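Long-range contacts in organophosphorus hydrolase (Pseudomonas oleovorans, PDB 4O98), which probably hydrolyses organophosphorus triesters at a two-zinc centre, as an engineered variant of a lactonase of the metallo-beta-lactamase superfamily: residues 72-77 against 252-257; 136-141 against 228-233; 243-248 against 278-283. All coordinates share one frame; numbering follows the deposited sequence.

Interaction 1: 72-77 against 252-257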
ATOM      1  N   SER B  72      21.888   7.812  -3.175  1.00 36.59           N
ATOM      2  CA  SER B  72      21.182   8.916  -2.537  1.00 40.10           C
ATOM      3  C   SER B  72      19.689   8.880  -2.883  1.00 37.77           C
ATOM      4  O   SER B  72      18.832   9.124  -2.029  1.00 40.77           O
ATOM      5  CB  SER B  72      21.796  10.245  -2.956  1.00 32.40           C
ATOM      6  OG  SER B  72      21.027  11.303  -2.434  1.00 41.93           O
ATOM      7  N   LEU B  73      19.387   8.562  -4.138  1.00 36.94           N
ATOM      8  CA  LEU B  73      17.999   8.454  -4.596  1.00 37.23           C
ATOM      9  C   LEU B  73      17.305   7.258  -3.956  1.00 36.38           C
ATOM     10  O   LEU B  73      16.136   7.345  -3.574  1.00 37.45           O
ATOM     11  CB  LEU B  73      17.949   8.335  -6.121  1.00 35.72           C
ATOM     12  CG  LEU B  73      18.099   9.653  -6.874  1.00 40.35           C
ATOM     13  CD1 LEU B  73      18.302   9.422  -8.378  1.00 35.84           C
ATOM     14  CD2 LEU B  73      16.867  10.533  -6.616  1.00 35.55           C
ATOM     15  N   LEU B  74      18.025   6.142  -3.849  1.00 34.13           N
ATOM     16  CA  LEU B  74      17.491   4.956  -3.181  1.00 38.24           C
ATOM     17  C   LEU B  74      17.284   5.201  -1.684  1.00 38.26           C
ATOM     18  O   LEU B  74      16.269   4.785  -1.112  1.00 35.11           O
ATOM     19  CB  LEU B  74      18.412   3.751  -3.387  1.00 33.43           C
ATOM     20  CG  LEU B  74      18.637   3.281  -4.820  1.00 37.02           C
ATOM     21  CD1 LEU B  74      19.734   2.223  -4.845  1.00 38.86           C
ATOM     22  CD2 LEU B  74      17.353   2.723  -5.398  1.00 36.95           C
ATOM     23  N   ALA B  75      18.246   5.868  -1.051  1.00 34.06           N
ATOM     24  CA  ALA B  75      18.150   6.127   0.377  1.00 38.97           C
ATOM     25  C   ALA B  75      17.022   7.084   0.722  1.00 33.83           C
ATOM     26  O   ALA B  75      16.408   6.934   1.770  1.00 34.32           O
ATOM     27  CB  ALA B  75      19.469   6.630   0.947  1.00 38.48           C
ATOM     28  N   ARG B  76      16.728   8.059  -0.135  1.00 32.91           N
ATOM     29  CA  ARG B  76      15.665   8.998   0.230  1.00 37.60           C
ATOM     30  C   ARG B  76      14.286   8.330   0.148  1.00 33.73           C
ATOM     31  O   ARG B  76      13.317   8.836   0.699  1.00 33.43           O
ATOM     32  CB  ARG B  76      15.728  10.304  -0.574  1.00 38.24           C
ATOM     33  CG  ARG B  76      15.064  10.247  -1.930  1.00 42.87           C
ATOM     34  CD  ARG B  76      15.281  11.538  -2.749  1.00 47.05           C
ATOM     35  NE  ARG B  76      14.135  12.452  -2.709  1.00 50.13           N
ATOM     36  CZ  ARG B  76      13.001  12.260  -3.381  1.00 51.33           C
ATOM     37  NH1 ARG B  76      12.015  13.150  -3.297  1.00 44.72           N
ATOM     38  NH2 ARG B  76      12.847  11.173  -4.142  1.00 47.69           N
ATOM     39  N   MET B  77      14.202   7.186  -0.528  1.00 34.56           N
ATOM     40  CA  MET B  77      12.955   6.407  -0.538  1.00 37.01           C
ATOM     41  C   MET B  77      13.075   5.180   0.357  1.00 33.13           C
ATOM     42  O   MET B  77      12.256   4.261   0.282  1.00 33.59           O
ATOM     43  CB  MET B  77      12.585   5.973  -1.951  1.00 33.82           C
ATOM     44  CG  MET B  77      12.196   7.129  -2.872  1.00 34.32           C
ATOM     45  SD  MET B  77      10.759   8.089  -2.349  1.00 40.75           S
ATOM     46  CE  MET B  77       9.460   6.855  -2.433  1.00 36.13           C
ATOM     47  N   HIS B 252      11.120   2.726  -9.078  1.00 30.34           N
ATOM     48  CA  HIS B 252      10.323   3.923  -8.797  1.00 32.56           C
ATOM     49  C   HIS B 252      11.154   5.029  -8.143  1.00 33.08           C
ATOM     50  O   HIS B 252      10.913   6.209  -8.370  1.00 35.86           O
ATOM     51  CB  HIS B 252       9.128   3.577  -7.895  1.00 32.15           C
ATOM     52  CG  HIS B 252       9.525   3.191  -6.502  1.00 35.89           C
ATOM     53  ND1 HIS B 252       9.405   4.053  -5.429  1.00 31.27           N
ATOM     54  CD2 HIS B 252      10.083   2.055  -6.015  1.00 31.93           C
ATOM     55  CE1 HIS B 252       9.851   3.457  -4.336  1.00 35.62           C
ATOM     56  NE2 HIS B 252      10.269   2.244  -4.662  1.00 38.13           N
ATOM     57  N   ALA B 253      12.137   4.641  -7.342  1.00 33.28           N
ATOM     58  CA  ALA B 253      12.907   5.603  -6.557  1.00 36.09           C
ATOM     59  C   ALA B 253      13.882   6.441  -7.387  1.00 34.82           C
ATOM     60  O   ALA B 253      14.281   7.528  -6.962  1.00 32.16           O
ATOM     61  CB  ALA B 253      13.643   4.899  -5.437  1.00 32.18           C
ATOM     62  N   VAL B 254      14.295   5.939  -8.546  1.00 35.14           N
ATOM     63  CA  VAL B 254      15.223   6.719  -9.378  1.00 35.27           C
ATOM     64  C   VAL B 254      14.693   7.158 -10.752  1.00 34.22           C
ATOM     65  O   VAL B 254      14.991   8.267 -11.203  1.00 32.30           O
ATOM     66  CB  VAL B 254      16.656   6.090  -9.468  1.00 37.09           C
ATOM     67  CG1 VAL B 254      16.758   4.814  -8.675  1.00 37.71           C
ATOM     68  CG2 VAL B 254      17.117   5.904 -10.924  1.00 39.32           C
ATOM     69  N   GLN B 255      13.902   6.314 -11.412  1.00 34.28           N
ATOM     70  CA  GLN B 255      13.488   6.637 -12.776  1.00 30.94           C
ATOM     71  C   GLN B 255      12.277   7.563 -12.925  1.00 30.53           C
ATOM     72  O   GLN B 255      11.978   7.995 -14.045  1.00 33.51           O
ATOM     73  CB  GLN B 255      13.286   5.368 -13.596  1.00 34.03           C
ATOM     74  CG  GLN B 255      14.507   4.479 -13.656  1.00 29.75           C
ATOM     75  CD  GLN B 255      14.211   3.199 -14.371  1.00 31.18           C
ATOM     76  OE1 GLN B 255      13.605   2.295 -13.809  1.00 34.23           O
ATOM     77  NE2 GLN B 255      14.606   3.120 -15.632  1.00 32.88           N
ATOM     78  N   PHE B 256      11.567   7.865 -11.837  1.00 28.48           N
ATOM     79  CA  PHE B 256      10.572   8.937 -11.925  1.00 30.83           C
ATOM     80  C   PHE B 256      11.339  10.264 -11.878  1.00 34.37           C
ATOM     81  O   PHE B 256      11.194  11.097 -12.767  1.00 34.09           O
ATOM     82  CB  PHE B 256       9.516   8.874 -10.806  1.00 36.33           C
ATOM     83  CG  PHE B 256       8.394   7.869 -11.050  1.00 33.64           C
ATOM     84  CD1 PHE B 256       7.266   8.221 -11.789  1.00 31.22           C
ATOM     85  CD2 PHE B 256       8.458   6.590 -10.504  1.00 31.11           C
ATOM     86  CE1 PHE B 256       6.235   7.307 -11.998  1.00 32.85           C
ATOM     87  CE2 PHE B 256       7.434   5.671 -10.708  1.00 32.25           C
ATOM     88  CZ  PHE B 256       6.319   6.029 -11.457  1.00 31.38           C
ATOM     89  N   ALA B 257      12.178  10.435 -10.853  1.00 33.23           N
ATOM     90  CA  ALA B 257      12.991  11.644 -10.706  1.00 35.80           C
ATOM     91  C   ALA B 257      14.017  11.844 -11.847  1.00 40.94           C
ATOM     92  O   ALA B 257      14.287  12.984 -12.259  1.00 40.57           O
ATOM     93  CB  ALA B 257      13.691  11.636  -9.378  1.00 32.68           C
TER
HETATM   94  O   HOH W   1      14.077   9.014  -4.642  1.00 41.90           O

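Interaction 2: 136-141 against 228-233. With ZN (zinc ion), chain F.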
ATOM      1  N   LEU B 136      -3.643 -10.098 -22.179  1.00 33.13           N
ATOM      2  CA  LEU B 136      -2.886  -9.069 -22.891  1.00 34.83           C
ATOM      3  C   LEU B 136      -1.447  -9.085 -22.376  1.00 37.55           C
ATOM      4  O   LEU B 136      -1.224  -9.121 -21.155  1.00 32.70           O
ATOM      5  CB  LEU B 136      -3.507  -7.697 -22.633  1.00 36.05           C
ATOM      6  CG  LEU B 136      -4.354  -7.036 -23.724  1.00 44.26           C
ATOM      7  CD1 LEU B 136      -5.102  -8.069 -24.536  1.00 39.36           C
ATOM      8  CD2 LEU B 136      -5.326  -6.014 -23.142  1.00 35.93           C
ATOM      9  N   LEU B 137      -0.466  -9.080 -23.278  1.00 35.39           N
ATOM     10  CA  LEU B 137       0.920  -9.064 -22.819  1.00 32.40           C
ATOM     11  C   LEU B 137       1.602  -7.766 -23.209  1.00 34.45           C
ATOM     12  O   LEU B 137       1.594  -7.379 -24.373  1.00 34.43           O
ATOM     13  CB  LEU B 137       1.700 -10.261 -23.364  1.00 36.26           C
ATOM     14  CG  LEU B 137       1.271 -11.688 -22.989  1.00 38.21           C
ATOM     15  CD1 LEU B 137       2.079 -12.698 -23.795  1.00 34.67           C
ATOM     16  CD2 LEU B 137       1.436 -11.976 -21.504  1.00 37.17           C
ATOM     17  N   THR B 138       2.196  -7.087 -22.233  1.00 35.25           N
ATOM     18  CA  THR B 138       2.913  -5.854 -22.538  1.00 35.49           C
ATOM     19  C   THR B 138       4.182  -6.172 -23.340  1.00 34.76           C
ATOM     20  O   THR B 138       4.554  -5.425 -24.249  1.00 37.07           O
ATOM     21  CB  THR B 138       3.240  -5.036 -21.265  1.00 35.12           C
ATOM     22  OG1 THR B 138       4.065  -5.809 -20.376  1.00 31.45           O
ATOM     23  CG2 THR B 138       1.944  -4.628 -20.553  1.00 29.08           C
ATOM     24  N   HIS B 139       4.832  -7.279 -22.992  1.00 30.89           N
ATOM     25  CA  HIS B 139       5.985  -7.791 -23.744  1.00 34.49           C
ATOM     26  C   HIS B 139       6.252  -9.243 -23.341  1.00 34.44           C
ATOM     27  O   HIS B 139       5.596  -9.756 -22.432  1.00 36.27           O
ATOM     28  CB  HIS B 139       7.235  -6.926 -23.553  1.00 31.86           C
ATOM     29  CG  HIS B 139       7.688  -6.791 -22.124  1.00 34.48           C
ATOM     30  ND1 HIS B 139       6.846  -6.397 -21.107  1.00 32.65           N
ATOM     31  CD2 HIS B 139       8.910  -6.951 -21.557  1.00 34.87           C
ATOM     32  CE1 HIS B 139       7.523  -6.334 -19.970  1.00 32.91           C
ATOM     33  NE2 HIS B 139       8.781  -6.657 -20.218  1.00 34.00           N
ATOM     34  N   LEU B 140       7.206  -9.903 -23.999  1.00 34.79           N
ATOM     35  CA  LEU B 140       7.386 -11.341 -23.796  1.00 37.94           C
ATOM     36  C   LEU B 140       8.494 -11.744 -22.822  1.00 36.25           C
ATOM     37  O   LEU B 140       8.884 -12.910 -22.774  1.00 39.37           O
ATOM     38  CB  LEU B 140       7.554 -12.081 -25.139  1.00 37.15           C
ATOM     39  CG  LEU B 140       6.289 -12.343 -25.975  1.00 40.20           C
ATOM     40  CD1 LEU B 140       6.647 -12.799 -27.389  1.00 38.69           C
ATOM     41  CD2 LEU B 140       5.371 -13.375 -25.316  1.00 36.48           C
ATOM     42  N   HIS B 141       8.995 -10.802 -22.034  1.00 35.99           N
ATOM     43  CA  HIS B 141       9.942 -11.154 -20.978  1.00 34.89           C
ATOM     44  C   HIS B 141       9.357 -12.236 -20.039  1.00 37.81           C
ATOM     45  O   HIS B 141       8.140 -12.311 -19.848  1.00 33.69           O
ATOM     46  CB  HIS B 141      10.335  -9.897 -20.192  1.00 38.09           C
ATOM     47  CG  HIS B 141      11.568  -9.222 -20.699  1.00 37.78           C
ATOM     48  ND1 HIS B 141      11.975  -7.986 -20.244  1.00 36.87           N
ATOM     49  CD2 HIS B 141      12.495  -9.616 -21.605  1.00 39.40           C
ATOM     50  CE1 HIS B 141      13.095  -7.641 -20.856  1.00 37.22           C
ATOM     51  NE2 HIS B 141      13.434  -8.614 -21.685  1.00 36.29           N
ATOM     52  N   PRO B 228      11.431  -4.693 -28.341  1.00 39.40           N
ATOM     53  CA  PRO B 228      11.067  -4.020 -29.601  1.00 38.73           C
ATOM     54  C   PRO B 228       9.572  -3.806 -29.837  1.00 39.43           C
ATOM     55  O   PRO B 228       9.208  -2.838 -30.512  1.00 41.97           O
ATOM     56  CB  PRO B 228      11.650  -4.946 -30.674  1.00 36.75           C
ATOM     57  CG  PRO B 228      12.804  -5.606 -29.984  1.00 41.15           C
ATOM     58  CD  PRO B 228      12.296  -5.862 -28.587  1.00 36.16           C
ATOM     59  N   GLY B 229       8.713  -4.667 -29.299  1.00 40.15           N
ATOM     60  CA  GLY B 229       7.286  -4.426 -29.424  1.00 36.92           C
ATOM     61  C   GLY B 229       6.579  -4.014 -28.142  1.00 40.04           C
ATOM     62  O   GLY B 229       5.344  -4.037 -28.086  1.00 35.88           O
ATOM     63  N   HIS B 230       7.342  -3.624 -27.121  1.00 39.91           N
ATOM     64  CA  HIS B 230       6.760  -3.292 -25.810  1.00 36.86           C
ATOM     65  C   HIS B 230       5.541  -2.379 -25.922  1.00 33.54           C
ATOM     66  O   HIS B 230       5.580  -1.324 -26.558  1.00 35.01           O
ATOM     67  CB  HIS B 230       7.805  -2.660 -24.888  1.00 32.48           C
ATOM     68  CG  HIS B 230       7.342  -2.509 -23.474  1.00 34.70           C
ATOM     69  ND1 HIS B 230       6.552  -1.455 -23.057  1.00 32.59           N
ATOM     70  CD2 HIS B 230       7.558  -3.277 -22.378  1.00 32.14           C
ATOM     71  CE1 HIS B 230       6.305  -1.582 -21.764  1.00 36.01           C
ATOM     72  NE2 HIS B 230       6.904  -2.677 -21.327  1.00 34.30           N
ATOM     73  N   THR B 231       4.448  -2.797 -25.300  1.00 35.48           N
ATOM     74  CA  THR B 231       3.184  -2.107 -25.495  1.00 35.57           C
ATOM     75  C   THR B 231       2.468  -1.864 -24.162  1.00 39.73           C
ATOM     76  O   THR B 231       2.416  -2.752 -23.294  1.00 39.85           O
ATOM     77  CB  THR B 231       2.306  -2.896 -26.482  1.00 37.78           C
ATOM     78  OG1 THR B 231       2.942  -2.905 -27.766  1.00 42.27           O
ATOM     79  CG2 THR B 231       0.946  -2.271 -26.632  1.00 38.33           C
ATOM     80  N   SER B 232       1.946  -0.650 -23.996  1.00 37.64           N
ATOM     81  CA  SER B 232       1.163  -0.304 -22.815  1.00 36.50           C
ATOM     82  C   SER B 232      -0.321  -0.258 -23.174  1.00 37.04           C
ATOM     83  O   SER B 232      -0.684   0.178 -24.267  1.00 39.77           O
ATOM     84  CB  SER B 232       1.621   1.040 -22.245  1.00 35.80           C
ATOM     85  OG  SER B 232       2.992   1.000 -21.881  1.00 34.89           O
ATOM     86  N   TYR B 233      -1.174  -0.701 -22.254  1.00 34.58           N
ATOM     87  CA  TYR B 233      -2.614  -0.792 -22.519  1.00 38.98           C
ATOM     88  C   TYR B 233      -3.415   0.245 -21.740  1.00 39.34           C
ATOM     89  O   TYR B 233      -3.276   0.376 -20.515  1.00 36.90           O
ATOM     90  CB  TYR B 233      -3.137  -2.202 -22.216  1.00 33.40           C
ATOM     91  CG  TYR B 233      -2.479  -3.265 -23.066  1.00 36.61           C
ATOM     92  CD1 TYR B 233      -2.821  -3.423 -24.397  1.00 33.74           C
ATOM     93  CD2 TYR B 233      -1.511  -4.110 -22.530  1.00 40.08           C
ATOM     94  CE1 TYR B 233      -2.222  -4.389 -25.172  1.00 38.52           C
ATOM     95  CE2 TYR B 233      -0.901  -5.080 -23.300  1.00 36.05           C
ATOM     96  CZ  TYR B 233      -1.264  -5.210 -24.621  1.00 38.14           C
ATOM     97  OH  TYR B 233      -0.666  -6.172 -25.394  1.00 40.31           O
TER
HETATM   98 ZN    ZN F 402      10.718  -6.559 -18.982  1.00 39.09          ZN
HETATM   99  O   HOH W   2      11.005  -7.835 -17.328  1.00 32.51           O

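Interaction 3: 243-248 against 278-283. With ZN (zinc ion), chain F; ZN (zinc ion), chain E.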
ATOM      1  N   LEU B 243      -3.618   3.277 -17.314  1.00 33.01           N
ATOM      2  CA  LEU B 243      -2.584   2.797 -18.219  1.00 33.09           C
ATOM      3  C   LEU B 243      -1.839   1.643 -17.551  1.00 35.24           C
ATOM      4  O   LEU B 243      -1.091   1.851 -16.580  1.00 34.12           O
ATOM      5  CB  LEU B 243      -1.609   3.931 -18.566  1.00 34.83           C
ATOM      6  CG  LEU B 243      -0.586   3.661 -19.675  1.00 39.47           C
ATOM      7  CD1 LEU B 243      -1.272   3.560 -21.042  1.00 36.78           C
ATOM      8  CD2 LEU B 243       0.485   4.727 -19.692  1.00 35.26           C
ATOM      9  N   VAL B 244      -2.079   0.421 -18.030  1.00 34.92           N
ATOM     10  CA  VAL B 244      -1.337  -0.734 -17.555  1.00 32.15           C
ATOM     11  C   VAL B 244      -0.073  -0.715 -18.393  1.00 34.29           C
ATOM     12  O   VAL B 244      -0.075  -1.159 -19.541  1.00 34.83           O
ATOM     13  CB  VAL B 244      -2.139  -2.031 -17.744  1.00 37.08           C
ATOM     14  CG1 VAL B 244      -1.489  -3.178 -16.965  1.00 31.80           C
ATOM     15  CG2 VAL B 244      -3.566  -1.826 -17.268  1.00 34.42           C
ATOM     16  N   TRP B 245       1.006  -0.164 -17.837  1.00 32.87           N
ATOM     17  CA  TRP B 245       2.073   0.346 -18.693  1.00 35.79           C
ATOM     18  C   TRP B 245       3.241  -0.591 -18.957  1.00 33.52           C
ATOM     19  O   TRP B 245       4.095  -0.295 -19.790  1.00 37.30           O
ATOM     20  CB  TRP B 245       2.530   1.748 -18.244  1.00 34.50           C
ATOM     21  CG  TRP B 245       3.478   1.827 -17.083  1.00 30.79           C
ATOM     22  CD1 TRP B 245       4.102   0.795 -16.435  1.00 32.34           C
ATOM     23  CD2 TRP B 245       3.915   3.026 -16.441  1.00 28.28           C
ATOM     24  NE1 TRP B 245       4.911   1.286 -15.435  1.00 31.21           N
ATOM     25  CE2 TRP B 245       4.804   2.654 -15.414  1.00 31.85           C
ATOM     26  CE3 TRP B 245       3.646   4.385 -16.642  1.00 33.95           C
ATOM     27  CZ2 TRP B 245       5.424   3.598 -14.583  1.00 31.67           C
ATOM     28  CZ3 TRP B 245       4.262   5.323 -15.818  1.00 33.90           C
ATOM     29  CH2 TRP B 245       5.142   4.922 -14.804  1.00 35.58           C
ATOM     30  N   GLY B 246       3.274  -1.720 -18.255  1.00 34.80           N
ATOM     31  CA  GLY B 246       4.324  -2.697 -18.480  1.00 31.70           C
ATOM     32  C   GLY B 246       5.598  -2.305 -17.756  1.00 35.36           C
ATOM     33  O   GLY B 246       5.563  -1.976 -16.562  1.00 32.85           O
ATOM     34  N   ASP B 247       6.718  -2.333 -18.475  1.00 32.57           N
ATOM     35  CA  ASP B 247       8.008  -2.018 -17.894  1.00 33.23           C
ATOM     36  C   ASP B 247       8.589  -0.693 -18.439  1.00 32.77           C
ATOM     37  O   ASP B 247       9.783  -0.600 -18.691  1.00 33.66           O
ATOM     38  CB  ASP B 247       9.001  -3.174 -18.132  1.00 32.77           C
ATOM     39  CG  ASP B 247       8.664  -4.434 -17.329  1.00 35.63           C
ATOM     40  OD1 ASP B 247       7.596  -4.472 -16.680  1.00 33.85           O
ATOM     41  OD2 ASP B 247       9.469  -5.397 -17.358  1.00 33.13           O
ATOM     42  N   ILE B 248       7.785   0.351 -18.593  1.00 32.80           N
ATOM     43  CA  ILE B 248       8.388   1.597 -19.066  1.00 37.42           C
ATOM     44  C   ILE B 248       9.405   2.123 -18.040  1.00 39.28           C
ATOM     45  O   ILE B 248      10.280   2.935 -18.356  1.00 40.91           O
ATOM     46  CB  ILE B 248       7.351   2.679 -19.449  1.00 38.76           C
ATOM     47  CG1 ILE B 248       6.704   3.285 -18.216  1.00 39.60           C
ATOM     48  CG2 ILE B 248       6.298   2.129 -20.406  1.00 36.65           C
ATOM     49  CD1 ILE B 248       7.231   4.680 -17.914  1.00 39.55           C
ATOM     50  N   ARG B 278       7.979  10.305 -22.701  1.00 36.22           N
ATOM     51  CA  ARG B 278       6.673  10.570 -23.300  1.00 36.63           C
ATOM     52  C   ARG B 278       5.541  10.091 -22.392  1.00 38.59           C
ATOM     53  O   ARG B 278       4.624  10.857 -22.081  1.00 39.00           O
ATOM     54  CB  ARG B 278       6.564   9.887 -24.671  1.00 40.83           C
ATOM     55  CG  ARG B 278       5.159   9.884 -25.269  1.00 49.55           C
ATOM     56  CD  ARG B 278       5.118   9.285 -26.685  1.00 53.43           C
ATOM     57  NE  ARG B 278       5.240   7.824 -26.692  1.00 59.13           N
ATOM     58  CZ  ARG B 278       6.184   7.149 -27.348  1.00 56.60           C
ATOM     59  NH1 ARG B 278       7.095   7.799 -28.066  1.00 58.83           N
ATOM     60  NH2 ARG B 278       6.218   5.819 -27.293  1.00 54.75           N
ATOM     61  N   ILE B 279       5.621   8.832 -21.955  1.00 38.89           N
ATOM     62  CA  ILE B 279       4.557   8.230 -21.154  1.00 36.49           C
ATOM     63  C   ILE B 279       4.390   8.953 -19.808  1.00 37.82           C
ATOM     64  O   ILE B 279       3.272   9.237 -19.389  1.00 37.84           O
ATOM     65  CB  ILE B 279       4.786   6.719 -20.928  1.00 41.85           C
ATOM     66  CG1 ILE B 279       4.844   5.958 -22.259  1.00 40.40           C
ATOM     67  CG2 ILE B 279       3.685   6.143 -20.056  1.00 40.65           C
ATOM     68  CD1 ILE B 279       3.658   6.216 -23.170  1.00 43.45           C
ATOM     69  N   LEU B 280       5.500   9.249 -19.134  1.00 35.75           N
ATOM     70  CA  LEU B 280       5.454   9.995 -17.880  1.00 36.72           C
ATOM     71  C   LEU B 280       4.794  11.373 -18.076  1.00 40.96           C
ATOM     72  O   LEU B 280       3.889  11.761 -17.324  1.00 40.83           O
ATOM     73  CB  LEU B 280       6.866  10.183 -17.339  1.00 34.23           C
ATOM     74  CG  LEU B 280       7.380   9.430 -16.115  1.00 38.15           C
ATOM     75  CD1 LEU B 280       6.710   8.104 -15.917  1.00 35.50           C
ATOM     76  CD2 LEU B 280       8.878   9.252 -16.252  1.00 32.23           C
ATOM     77  N   ALA B 281       5.254  12.104 -19.088  1.00 41.89           N
ATOM     78  CA  ALA B 281       4.725  13.434 -19.373  1.00 43.83           C
ATOM     79  C   ALA B 281       3.227  13.360 -19.593  1.00 39.33           C
ATOM     80  O   ALA B 281       2.476  14.155 -19.029  1.00 41.46           O
ATOM     81  CB  ALA B 281       5.423  14.050 -20.582  1.00 39.83           C
ATOM     82  N   GLU B 282       2.785  12.391 -20.388  1.00 38.11           N
ATOM     83  CA  GLU B 282       1.357  12.266 -20.647  1.00 42.42           C
ATOM     84  C   GLU B 282       0.561  11.849 -19.394  1.00 41.77           C
ATOM     85  O   GLU B 282      -0.517  12.391 -19.129  1.00 38.68           O
ATOM     86  CB  GLU B 282       1.085  11.307 -21.811  1.00 42.07           C
ATOM     87  CG  GLU B 282      -0.270  11.550 -22.458  1.00 49.52           C
ATOM     88  CD  GLU B 282      -0.706  10.449 -23.403  1.00 57.76           C
ATOM     89  OE1 GLU B 282       0.117  10.011 -24.245  1.00 55.86           O
ATOM     90  OE2 GLU B 282      -1.885  10.033 -23.296  1.00 60.94           O
ATOM     91  N   ALA B 283       1.098  10.898 -18.630  1.00 36.40           N
ATOM     92  CA  ALA B 283       0.442  10.435 -17.410  1.00 36.75           C
ATOM     93  C   ALA B 283       0.264  11.591 -16.437  1.00 38.03           C
ATOM     94  O   ALA B 283      -0.810  11.759 -15.856  1.00 37.61           O
ATOM     95  CB  ALA B 283       1.228   9.302 -16.758  1.00 36.17           C
TER
HETATM   96 ZN    ZN F 402      10.718  -6.559 -18.982  1.00 39.09          ZN
HETATM   97 ZN    ZN E 401       9.357  -6.957 -16.194  1.00 35.82          ZN
HETATM   98  O   HOH W   2      11.005  -7.835 -17.328  1.00 32.51           O

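Interaction 1: 72-77 against 252-257
Leu73 and Leu74, near the end of helix 67-76, lie across from Val254 and Ala253 on the short helix 252-255, the alpha carbons of Leu74 and Ala253 being 5.7 Å apart. Leu73 straddles the joint: its CD1 meets Val254 CB at 3.9 Å, while CD2 leans more loosely over Ala257 CB. Leu74 uses its CD2 branch, which touches a different atom of Val254, the CG1 methyl, at 3.9 Å. Met77 CG rests on Ala253 CB at 3.7 Å, and bends at chi2 and chi3 (-61° and -64°) then turn CE to the edge of the His252 ring, near its plane. The polar end of that ring serves the dimer, because His252 NE2 is hydrogen-bonded to Glu316 of the second subunit. One water joins the two helices, donating to Leu73 O at 2.9 Å and to Ala253 O at 2.8 Å; Arg76 NH2 is modelled as its donor, at a doubtfully short distance. No direct hydrogen bond spans the segments. The helices are therefore held by alanine, leucine, valine and methionine side chains plus a shared water, beside the subunit interface rather than at the zinc centre.

Interaction 2: 136-141 against 228-233
Tyr233 receives Leu136 on one face of its ring: Leu136 CG sits 3.7 Å from the ring centroid in a CH-pi contact, displaced toward the rim, while the backbone of Leu137 and Thr138 passes along the ring edge. The His139 ring carries His230 CD2 over one face, 3.4 Å from His139 ND1, and the two imidazoles are inclined at 50°, neither stacked nor edge-to-face. His230 in turn has Thr138 O above one face, near the rim. At the phenol end, Tyr233 OH donates to Leu137 O at 2.8 Å, arriving from above the carbonyl plane, 58° out of it; the same hydroxyl is also bonded to Tyr208.

The backbones are tied by Thr231 N, which donates to Thr138 O at 2.8 Å in the carbonyl plane, and by a CA-H...O contact from Thr138 CA to Thr231 O at 3.2 Å. Thr138 OG1, set between its own backbone N and carbonyl carbon (chi1 60°), accepts from His139 ND1 at 2.9 Å, the hydroxyl lying in the imidazole plane, and is bonded as well to Asp104. That second-shell grip helps to fix the rotation of the ring, with His139 NE2 directed at a zinc at 2.3 Å. His141 ND1 binds the same ion, whose shell is completed by His226, Asp247 and a water.

His139 and His141 open the HxHxDH signature of the superfamily. His230, held through NE2 by the Asp247 backbone and through ND1 by Ser223, lies against one face of the first. The chemistry is consistent with a wholly buried network of hydrogen bonds and rings that holds a metal ligand in its direction.

Interaction 3: 243-248 against 278-283
Ile279 CG2 touches Leu243 CD2 at 3.5 Å, the two side chains crossing at about a right angle, and the packing between 243-248 and 278-283 is tightest round this methyl, which also meets Trp245 CE3 at 3.8 Å. Beside it Leu280 CD1 meets Trp245 CZ3 at 3.7 Å, approaching the indole obliquely. The indole owes its place to chi1 of 80°, with CG between backbone N and carbonyl carbon, and to Ile248, whose CG1 lies over the centre of one ring face.

The packing slackens at Ile248, where CD1 reaches Leu280 CD1 at 4.0 Å but stays farther from Ile279 CB, and at Ala283, which faces the strand without touching it. Arg278 and Glu282 are exposed, Arg278 NH2 also bonding Ala222 O, and no hydrogen bond crosses the joint.

Just past the strand, Asp247 turns the other way and bridges the two zinc ions through OD2, at 1.9 Å from one and 2.4 Å from the other. Segment 278-283 of the helix runs nearly antiparallel to segment 243-246 of the strand, their axes 11.7 Å apart. Helix 269-286 packs here on the sheet in which strand 240-246 is flanked by strands 231-237 and 289-292, and Leu280 also touches Tyr310 of strand 310-314.

In the fold
Interactions 2 and 3 have centres about 12 Å apart and lie on neighbouring strands, 231-237 and 240-246, of the six-stranded sheet. Ser232 OG to Trp245 O is a probable hydrogen bond between them, and both reach the same zinc. Interaction 2 joins that sheet to the end of strand 134-136 in the seven-stranded one, while interaction 3 packs a helix on it, as expected of an alpha-beta/beta-alpha sandwich. Interaction 1 lies about 18 Å from interaction 3 and 25 Å from interaction 2 between centres; Phe256 packs on Trp245 and Leu280. Along the chain interaction 2 falls between the segments of interaction 1 and closes before interaction 3 opens, whose segments alternate with those of interaction 1. The contacts thus lead from the zinc pair through the packed helix toward the second subunit.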